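Local coordinates for protein ribulose bisphosphate carboxylase (Pyrococcus horikoshii, PDB 2D69) that probably catalyses carboxylation of ribulose 1,5-bisphosphate to two molecules of 3-phosphoglycerate, as a magnesium-dependent form III Rubisco acting in archaeal AMP degradation, at residues Ile86-Leu90 / Thr91-Glu95; Gly96-Val99 / Gln100-Ala104; Gly350-Pro353 / Gly354-Pro357; Gly399-Leu402 / Asp403-Ala406. All blocks are in the same frame, centred on the assembly; numbering follows the deposited sequence.

Contact 1 of 4, residues Ile86-Leu90 / Thr91-Glu95; sequences IAYPL and TLFEE
Tyr-88 and Phe-93 make the aromatic part of this local turn. CB of Tyr-88 sits at the edge of the Phe-93 ring, near its plane, 3.6 Å from CE2 of Phe-93. The Phe-93 side chain is swung back over the turn, with CG anti to its own carbonyl carbon (chi1 -59°), which brings the ring alongside the end of the strand. One face of that ring is covered by CB of Leu-92.

The aliphatic contacts gather on Leu-92, whose CD1 meets the edge of the Tyr-88 ring in plane, 3.8 Å from CD1 of Tyr-88, and also rests on the proline ring, 3.8 Å from CD of Pro-89. Leu-90 crosses Phe-93 at about a right angle, CD2 of Leu-90 lying 4.1 Å from CD2 of Phe-93.

Strand 81-88 of the N-terminal domain's sheet gives way here to a short 3-10 turn, which redirects the chain toward helix 98-105. Two successive i to i+3 backbone bonds hold the turn: Leu-92 N to Pro-89 O, 3.1 Å, and Phe-93 N to Leu-90 O, 3.1 Å.

The polar ends reach beyond the turn. OG1 of Thr-91 packs against the Pro-89 ring, yet its hydrogen bond is with Arg-67 O; Tyr-88 OH is bonded to Ser-50 OG. OE2 of Glu-95 passes 3.6 Å from CD1 of Leu-90 and forms a salt bridge with Arg-131 of a neighbouring subunit, whose guanidinium also donates a hydrogen bond to Leu-90 O. Glu-94 forms a salt bridge with Arg-237 of a different neighbouring subunit.

Contact 2 of 4, residues Gly96-Val99 / Gln100-Ala104; sequences GSLV and QLFSA
Leu-98 lays its CD2 methyl over one face of the Phe-102 ring, 4.3 Å from the ring centroid and 12° off the normal, a CH-pi contact centred on the ring. The two side chains run side by side in the same direction, one helical turn apart, and CG of Leu-98 adds a touch 4.1 Å from CD1 of Phe-102. The ring also meets Trp-258 edge-to-face, and Ala-301 of helix 295-305 touches both side chains, so the pair packs between helix 98-105 and helices 258-271 and 295-305.

Ser-97 is the N-cap of helix 98-105. Its OG lies anti to the backbone N (chi1 176°), turned toward the first turn, where it accepts from Gln-100 N at 3.0 Å. The same residue's carbonyl O receives Leu-101 N at 3.2 Å. The bond from Phe-102 N to Leu-98 O, 2.9 Å, is nearly straight at 174°, and Ser-103 N reaches Val-99 O at 2.9 Å.

The first turn has a second anchor in Gln-262, whose OE1 accepts from Val-99 N and whose NE2 donates to Gly-96 O. Farther along, Ser-103 OG is hydrogen-bonded to Asp-252 OD2 and Glu-189 O of a neighbouring subunit, tying the helix to the partner's barrel domain.

Contact 3 of 4, residues Gly350-Pro353 / Gly354-Pro357; sequences GLHP and GLMP. With SO4 (sulfate ion), chain E.
Leu-355 stands over one face of the His-352 imidazole, its CG 3.8 Å from the ring centroid and 21° off the normal, displaced toward the rim nearest CE1 and NE2. This CH-pi contact is made possible by the His-352 torsion: with chi1 at 63°, CG lies between the backbone N and the carbonyl carbon, and the ring is folded back over the turn. Beneath it the packing is close. Leu-355 N donates to His-352 O at 2.9 Å, and the Met-356 chain, bent at chi2 and chi3, brings its CE to 3.5 Å from His-352 O. Met-356 N follows with a bond to Pro-353 O, 3.1 Å. The buried side chains of Met-356 and Pro-353 both pack on helix 382-398.

These bonds form the turn that leads from strand 344-348 of the TIM barrel into helix 356-363, a beta-to-alpha loop at the active-site end of the barrel. Gly-350, in the predicted substrate-binding loop, occupies the looser, exposed side, with positive phi (69°). Across the segments it is met by CD1 of Leu-355 at 3.9 Å from Gly-350 O, while Gly-350 N donates to sulfate O2 at 2.7 Å. Gly-373 N and Gln-370 NE2 bind the same sulfate, which probably comes from the crystallisation liquor and lies where substrate phosphate would be expected in this family.

Contact 4 of 4, residues Gly399-Leu402 / Asp403-Ala406; sequences GVDL and DEKA
Asp-403 comes first, set against Asp-401: CB of Asp-403 lies 3.5 Å from OD2 of Asp-401. The two carboxylates are turned almost perpendicular, their planes 89° apart, with OD2 of Asp-401 4.3 Å from OD2 of Asp-403. Two like charges this close at the surface would be expected to disfavour each other somewhat, an effect that the helix N-terminus may offset.

Glu-404 follows and offers its backbone N to Asp-401 OD2, a long, weak capping bond of 3.5 Å. The aspartate can face this N-H because its CG is anti to the backbone N (chi1 173°). The aliphatic part of Glu-404 lies against the cap residue, CG of Glu-404 being 4.0 Å from CB of Asp-401, and Val-400 crosses it at about a right angle, CG1 of Val-400 4.2 Å from CB of Glu-404. Bending at chi2 carries the carboxylate away, where OE1 forms a salt bridge with Lys-407.

At Lys-405 the first regular helical bond appears, from its N to Asp-401 O at 3.0 Å. Its CB points back toward the preceding segment, 3.6 Å from Leu-402 O, whereas the rest of the chain bends away to lie against helices 382-398 and 410-422.

Ala-406 adds a second such bond, from its N to Leu-402 O, 2.9 Å, and its CB packs near that carbonyl.

Ahead of all this, Gly-399 ends helix 382-398 in a Schellman motif with positive phi; two residues on, Asp-401 is the N-cap of the short helix 402-405, making a compact helix-to-helix connection at the surface of the catalytic domain.

The four contacts come in series along the chain and fall into two pairs on opposite sides of its centre. Contacts 1 and 2, centres 10 Å apart, are successive steps from strand 81-88 into helix 98-105 of the N-terminal domain; they touch through Phe-93 CE1 and Leu-101 CD1, 3.6 Å apart, and both reach a second subunit. Contacts 3 and 4, centres 13 Å apart, belong to the catalytic barrel domain, where Leu-402 packs on Pro-357 and Gly-354. Contacts 2 and 3 are 39 Å apart between centres. The first pair thus lies where the N-terminal domain meets neighbouring subunits, while the second joins the loop of the predicted substrate site to outer helices of the barrel.

Contact 1 of 4, residues Ile86-Leu90 / Thr91-Glu95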
loop_
_atom_site.group_PDB
_atom_site.type_symbol
_atom_site.label_atom_id
_atom_site.label_comp_id
_atom_site.label_asym_id
_atom_site.label_seq_id
_atom_site.Cartn_x
_atom_site.Cartn_y
_atom_site.Cartn_z
ATOM N N ILE A 86 1.880 47.871 -13.066
ATOM C CA ILE A 86 1.333 47.093 -14.169
ATOM C C ILE A 86 0.242 46.185 -13.623
ATOM O O ILE A 86 0.376 45.638 -12.522
ATOM C CB ILE A 86 2.434 46.268 -14.873
ATOM C CG1 ILE A 86 3.578 47.194 -15.366
ATOM C CG2 ILE A 86 1.816 45.498 -16.052
ATOM C CD1 ILE A 86 4.804 46.432 -16.012
ATOM N N ALA A 87 -0.839 46.098 -14.384
ATOM C CA ALA A 87 -2.007 45.327 -14.007
ATOM C C ALA A 87 -2.136 44.066 -14.847
ATOM O O ALA A 87 -2.005 44.122 -16.062
ATOM C CB ALA A 87 -3.261 46.165 -14.143
ATOM N N TYR A 88 -2.448 42.963 -14.162
ATOM C CA TYR A 88 -2.483 41.598 -14.692
ATOM C C TYR A 88 -3.815 40.929 -14.414
ATOM O O TYR A 88 -4.185 40.757 -13.256
ATOM C CB TYR A 88 -1.382 40.730 -14.030
ATOM C CG TYR A 88 0.033 41.218 -14.346
ATOM C CD1 TYR A 88 0.776 40.644 -15.352
ATOM C CD2 TYR A 88 0.600 42.278 -13.632
ATOM C CE1 TYR A 88 2.047 41.082 -15.635
ATOM C CE2 TYR A 88 1.864 42.704 -13.869
ATOM C CZ TYR A 88 2.591 42.123 -14.891
ATOM O OH TYR A 88 3.835 42.606 -15.143
ATOM N N PRO A 89 -4.517 40.519 -15.464
ATOM C CA PRO A 89 -5.704 39.689 -15.306
ATOM C C PRO A 89 -5.352 38.281 -14.849
ATOM O O PRO A 89 -4.284 37.732 -15.198
ATOM C CB PRO A 89 -6.319 39.696 -16.710
ATOM C CG PRO A 89 -5.184 39.830 -17.582
ATOM C CD PRO A 89 -4.198 40.750 -16.884
ATOM N N LEU A 90 -6.238 37.704 -14.025
ATOM C CA LEU A 90 -5.978 36.403 -13.424
ATOM C C LEU A 90 -6.016 35.245 -14.410
ATOM O O LEU A 90 -5.611 34.161 -14.075
ATOM C CB LEU A 90 -6.970 36.153 -12.314
ATOM C CG LEU A 90 -6.905 37.195 -11.216
ATOM C CD1 LEU A 90 -7.726 36.687 -10.080
ATOM C CD2 LEU A 90 -5.487 37.428 -10.715
ATOM N N THR A 91 -6.454 35.497 -15.636
ATOM C CA THR A 91 -6.342 34.528 -16.698
ATOM C C THR A 91 -4.886 34.163 -17.062
ATOM O O THR A 91 -4.645 33.216 -17.834
ATOM C CB THR A 91 -7.064 35.083 -17.956
ATOM O OG1 THR A 91 -6.645 36.425 -18.163
ATOM C CG2 THR A 91 -8.591 35.247 -17.712
ATOM N N LEU A 92 -3.915 34.965 -16.619
ATOM C CA LEU A 92 -2.525 34.728 -16.935
ATOM C C LEU A 92 -1.905 33.791 -15.909
ATOM O O LEU A 92 -0.772 33.351 -16.098
ATOM C CB LEU A 92 -1.720 36.027 -16.898
ATOM C CG LEU A 92 -1.714 36.936 -18.083
ATOM C CD1 LEU A 92 -1.292 38.322 -17.562
ATOM C CD2 LEU A 92 -0.778 36.402 -19.208
ATOM N N PHE A 93 -2.644 33.459 -14.833
ATOM C CA PHE A 93 -2.051 32.754 -13.704
ATOM C C PHE A 93 -2.634 31.403 -13.371
ATOM O O PHE A 93 -3.890 31.162 -13.443
ATOM C CB PHE A 93 -2.099 33.653 -12.470
ATOM C CG PHE A 93 -1.368 34.942 -12.648
ATOM C CD1 PHE A 93 -0.092 34.971 -13.196
ATOM C CD2 PHE A 93 -2.020 36.151 -12.470
ATOM C CE1 PHE A 93 0.558 36.165 -13.377
ATOM C CE2 PHE A 93 -1.374 37.360 -12.713
ATOM C CZ PHE A 93 -0.095 37.352 -13.173
ATOM N N GLU A 94 -1.742 30.491 -13.005
ATOM C CA GLU A 94 -2.184 29.234 -12.444
ATOM C C GLU A 94 -2.342 29.461 -10.989
ATOM O O GLU A 94 -1.351 29.644 -10.254
ATOM C CB GLU A 94 -1.198 28.097 -12.724
ATOM C CG GLU A 94 -1.628 26.765 -12.162
ATOM C CD GLU A 94 -0.586 25.647 -12.381
ATOM O OE1 GLU A 94 0.451 25.819 -13.131
ATOM O OE2 GLU A 94 -0.881 24.587 -11.818
ATOM N N GLU A 95 -3.596 29.435 -10.548
ATOM C CA GLU A 95 -3.906 29.852 -9.180
ATOM C C GLU A 95 -3.381 28.851 -8.175
ATOM O O GLU A 95 -3.424 27.631 -8.396
ATOM C CB GLU A 95 -5.419 30.134 -9.041
ATOM C CG GLU A 95 -5.784 31.452 -9.736
ATOM C CD GLU A 95 -7.222 31.914 -9.597
ATOM O OE1 GLU A 95 -8.113 31.161 -9.026
ATOM O OE2 GLU A 95 -7.436 33.079 -10.032
#

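Contact 2 of 4, residues Gly96-Val99 / Gln100-Ala104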
loop_
_atom_site.group_PDB
_atom_site.type_symbol
_atom_site.label_atom_id
_atom_site.label_comp_id
_atom_site.label_asym_id
_atom_site.label_seq_id
_atom_site.Cartn_x
_atom_site.Cartn_y
_atom_site.Cartn_z
ATOM N N GLY A 96 -2.897 29.371 -7.049
ATOM C CA GLY A 96 -2.219 28.590 -6.044
ATOM C C GLY A 96 -0.735 28.399 -6.354
ATOM O O GLY A 96 -0.012 27.936 -5.491
ATOM N N SER A 97 -0.275 28.667 -7.576
ATOM C CA SER A 97 1.141 28.448 -7.893
ATOM C C SER A 97 1.948 29.751 -7.892
ATOM O O SER A 97 1.976 30.476 -8.873
ATOM C CB SER A 97 1.320 27.711 -9.230
ATOM O OG SER A 97 2.698 27.563 -9.592
ATOM N N LEU A 98 2.640 30.041 -6.791
ATOM C CA LEU A 98 3.476 31.250 -6.734
ATOM C C LEU A 98 4.653 31.062 -7.605
ATOM O O LEU A 98 5.128 32.014 -8.219
ATOM C CB LEU A 98 3.915 31.530 -5.332
ATOM C CG LEU A 98 4.746 32.835 -5.243
ATOM C CD1 LEU A 98 4.124 33.834 -4.360
ATOM C CD2 LEU A 98 6.118 32.481 -4.801
ATOM N N VAL A 99 5.100 29.809 -7.727
ATOM C CA VAL A 99 6.128 29.461 -8.728
ATOM C C VAL A 99 5.758 30.050 -10.068
ATOM O O VAL A 99 6.577 30.727 -10.733
ATOM C CB VAL A 99 6.333 27.909 -8.831
ATOM C CG1 VAL A 99 7.388 27.586 -9.787
ATOM C CG2 VAL A 99 6.689 27.249 -7.427
ATOM N N GLN A 100 4.547 29.804 -10.515
ATOM C CA GLN A 100 4.148 30.306 -11.856
ATOM C C GLN A 100 4.001 31.828 -11.928
ATOM O O GLN A 100 4.346 32.462 -12.967
ATOM C CB GLN A 100 2.862 29.595 -12.380
ATOM C CG GLN A 100 2.576 29.972 -13.917
ATOM C CD GLN A 100 1.633 31.162 -14.105
ATOM O OE1 GLN A 100 1.498 31.709 -15.225
ATOM N NE2 GLN A 100 0.972 31.558 -13.038
ATOM N N LEU A 101 3.460 32.434 -10.870
ATOM C CA LEU A 101 3.392 33.905 -10.738
ATOM C C LEU A 101 4.783 34.521 -10.949
ATOM O O LEU A 101 4.991 35.405 -11.829
ATOM C CB LEU A 101 2.825 34.294 -9.362
ATOM C CG LEU A 101 2.853 35.823 -9.075
ATOM C CD1 LEU A 101 2.107 36.559 -10.152
ATOM C CD2 LEU A 101 2.285 36.135 -7.714
ATOM N N PHE A 102 5.756 34.033 -10.196
ATOM C CA PHE A 102 7.118 34.545 -10.265
ATOM C C PHE A 102 7.805 34.230 -11.577
ATOM O O PHE A 102 8.617 35.010 -12.040
ATOM C CB PHE A 102 7.954 34.053 -9.083
ATOM C CG PHE A 102 7.884 34.968 -7.891
ATOM C CD1 PHE A 102 6.698 35.628 -7.557
ATOM C CD2 PHE A 102 9.021 35.237 -7.140
ATOM C CE1 PHE A 102 6.652 36.508 -6.463
ATOM C CE2 PHE A 102 8.958 36.081 -6.048
ATOM C CZ PHE A 102 7.763 36.724 -5.721
ATOM N N SER A 103 7.471 33.117 -12.209
ATOM C CA SER A 103 7.987 32.905 -13.561
ATOM C C SER A 103 7.517 34.005 -14.546
ATOM O O SER A 103 8.251 34.403 -15.509
ATOM C CB SER A 103 7.532 31.549 -14.052
ATOM O OG SER A 103 8.302 31.216 -15.190
ATOM N N ALA A 104 6.298 34.500 -14.336
ATOM C CA ALA A 104 5.760 35.551 -15.188
ATOM C C ALA A 104 6.281 36.926 -14.825
ATOM O O ALA A 104 6.805 37.638 -15.693
ATOM C CB ALA A 104 4.250 35.544 -15.145
#

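Contact 3 of 4, residues Gly350-Pro353 / Gly354-Pro357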
loop_
_atom_site.group_PDB
_atom_site.type_symbol
_atom_site.label_atom_id
_atom_site.label_comp_id
_atom_site.label_asym_id
_atom_site.label_seq_id
_atom_site.Cartn_x
_atom_site.Cartn_y
_atom_site.Cartn_z
ATOM N N GLY A 350 24.684 40.942 15.237
ATOM C CA GLY A 350 25.458 41.568 16.274
ATOM C C GLY A 350 24.672 42.097 17.453
ATOM O O GLY A 350 25.111 43.030 18.119
ATOM N N LEU A 351 23.556 41.465 17.770
ATOM C CA LEU A 351 22.761 41.881 18.908
ATOM C C LEU A 351 23.346 41.346 20.220
ATOM O O LEU A 351 23.953 40.279 20.267
ATOM C CB LEU A 351 21.313 41.440 18.741
ATOM C CG LEU A 351 20.674 41.940 17.434
ATOM C CD1 LEU A 351 19.324 41.355 17.253
ATOM C CD2 LEU A 351 20.582 43.455 17.384
ATOM N N HIS A 352 23.190 42.131 21.262
ATOM C CA HIS A 352 23.603 41.737 22.597
ATOM C C HIS A 352 22.734 42.499 23.577
ATOM O O HIS A 352 22.000 43.396 23.161
ATOM C CB HIS A 352 25.090 42.056 22.766
ATOM C CG HIS A 352 25.416 43.512 22.667
ATOM N ND1 HIS A 352 25.920 44.090 21.519
ATOM C CD2 HIS A 352 25.317 44.512 23.580
ATOM C CE1 HIS A 352 26.137 45.379 21.739
ATOM N NE2 HIS A 352 25.772 45.662 22.978
ATOM N N PRO A 353 22.793 42.150 24.856
ATOM C CA PRO A 353 21.828 42.663 25.846
ATOM C C PRO A 353 21.658 44.184 25.919
ATOM O O PRO A 353 20.513 44.651 26.092
ATOM C CB PRO A 353 22.372 42.102 27.166
ATOM C CG PRO A 353 23.045 40.816 26.739
ATOM C CD PRO A 353 23.739 41.195 25.474
ATOM N N GLY A 354 22.751 44.940 25.811
ATOM C CA GLY A 354 22.710 46.399 25.824
ATOM C C GLY A 354 21.938 47.027 24.651
ATOM O O GLY A 354 21.578 48.190 24.678
ATOM N N LEU A 355 21.652 46.260 23.614
ATOM C CA LEU A 355 20.876 46.804 22.501
ATOM C C LEU A 355 19.402 46.539 22.617
ATOM O O LEU A 355 18.653 47.012 21.772
ATOM C CB LEU A 355 21.394 46.236 21.188
ATOM C CG LEU A 355 22.859 46.573 20.901
ATOM C CD1 LEU A 355 23.214 46.135 19.486
ATOM C CD2 LEU A 355 23.138 48.055 21.080
ATOM N N MET A 356 18.960 45.800 23.646
ATOM C CA MET A 356 17.573 45.351 23.660
ATOM C C MET A 356 16.597 46.513 23.845
ATOM O O MET A 356 15.582 46.540 23.189
ATOM C CB MET A 356 17.312 44.244 24.691
ATOM C CG MET A 356 18.063 42.942 24.445
ATOM S SD MET A 356 17.545 42.112 22.958
ATOM C CE MET A 356 18.848 42.637 21.792
ATOM N N PRO A 357 16.867 47.471 24.741
ATOM C CA PRO A 357 15.980 48.659 24.841
ATOM C C PRO A 357 15.753 49.374 23.507
ATOM O O PRO A 357 14.611 49.576 23.152
ATOM C CB PRO A 357 16.679 49.547 25.887
ATOM C CG PRO A 357 17.376 48.545 26.793
ATOM C CD PRO A 357 17.923 47.489 25.774
HETATM S S SO4 E . 25.553 37.145 15.482
HETATM O O1 SO4 E . 26.855 36.806 16.033
HETATM O O2 SO4 E . 25.609 38.410 14.791
HETATM O O3 SO4 E . 25.226 36.108 14.522
HETATM O O4 SO4 E . 24.552 37.146 16.534
#

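Contact 4 of 4, residues Gly399-Leu402 / Asp403-Ala406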
loop_
_atom_site.group_PDB
_atom_site.type_symbol
_atom_site.label_atom_id
_atom_site.label_comp_id
_atom_site.label_asym_id
_atom_site.label_seq_id
_atom_site.Cartn_x
_atom_site.Cartn_y
_atom_site.Cartn_z
ATOM N N GLY A 399 10.278 48.953 31.296
ATOM C CA GLY A 399 10.704 50.347 31.319
ATOM C C GLY A 399 11.736 50.598 32.420
ATOM O O GLY A 399 11.782 51.668 33.019
ATOM N N VAL A 400 12.530 49.577 32.722
ATOM C CA VAL A 400 13.521 49.621 33.813
ATOM C C VAL A 400 14.883 49.849 33.158
ATOM O O VAL A 400 15.198 49.203 32.148
ATOM C CB VAL A 400 13.525 48.293 34.599
ATOM C CG1 VAL A 400 14.711 48.181 35.573
ATOM C CG2 VAL A 400 12.200 48.097 35.296
ATOM N N ASP A 401 15.664 50.772 33.722
ATOM C CA ASP A 401 17.013 51.097 33.209
ATOM C C ASP A 401 17.904 49.840 33.271
ATOM O O ASP A 401 17.848 49.094 34.234
ATOM C CB ASP A 401 17.600 52.262 34.023
ATOM C CG ASP A 401 19.053 52.572 33.689
ATOM O OD1 ASP A 401 19.421 52.684 32.496
ATOM O OD2 ASP A 401 19.913 52.763 34.576
ATOM N N LEU A 402 18.694 49.600 32.237
ATOM C CA LEU A 402 19.603 48.446 32.232
ATOM C C LEU A 402 20.591 48.426 33.421
ATOM O O LEU A 402 20.800 47.360 34.037
ATOM C CB LEU A 402 20.359 48.357 30.901
ATOM C CG LEU A 402 19.550 48.051 29.651
ATOM C CD1 LEU A 402 20.506 47.719 28.522
ATOM C CD2 LEU A 402 18.569 46.880 29.875
ATOM N N ASP A 403 21.149 49.586 33.789
ATOM C CA ASP A 403 22.030 49.621 34.953
ATOM C C ASP A 403 21.257 49.373 36.259
ATOM O O ASP A 403 21.802 48.805 37.186
ATOM C CB ASP A 403 22.828 50.920 35.028
ATOM C CG ASP A 403 23.803 51.104 33.855
ATOM O OD1 ASP A 403 24.453 50.136 33.398
ATOM O OD2 ASP A 403 24.011 52.221 33.349
ATOM N N GLU A 404 19.980 49.758 36.339
ATOM C CA GLU A 404 19.164 49.394 37.520
ATOM C C GLU A 404 18.902 47.882 37.586
ATOM O O GLU A 404 18.880 47.293 38.657
ATOM C CB GLU A 404 17.818 50.151 37.562
ATOM C CG GLU A 404 17.941 51.614 37.941
ATOM C CD GLU A 404 18.092 51.840 39.446
ATOM O OE1 GLU A 404 18.669 50.971 40.141
ATOM O OE2 GLU A 404 17.603 52.889 39.932
ATOM N N LYS A 405 18.688 47.263 36.439
ATOM C CA LYS A 405 18.410 45.823 36.384
ATOM C C LYS A 405 19.662 45.020 36.733
ATOM O O LYS A 405 19.582 43.952 37.316
ATOM C CB LYS A 405 17.897 45.450 34.983
ATOM C CG LYS A 405 17.498 43.988 34.822
ATOM C CD LYS A 405 16.244 43.629 35.587
ATOM C CE LYS A 405 15.928 42.152 35.377
ATOM N NZ LYS A 405 14.565 41.776 35.761
ATOM N N ALA A 406 20.816 45.583 36.386
ATOM C CA ALA A 406 22.096 44.928 36.532
ATOM C C ALA A 406 22.480 44.748 37.995
ATOM O O ALA A 406 23.338 43.919 38.311
ATOM C CB ALA A 406 23.164 45.714 35.793
#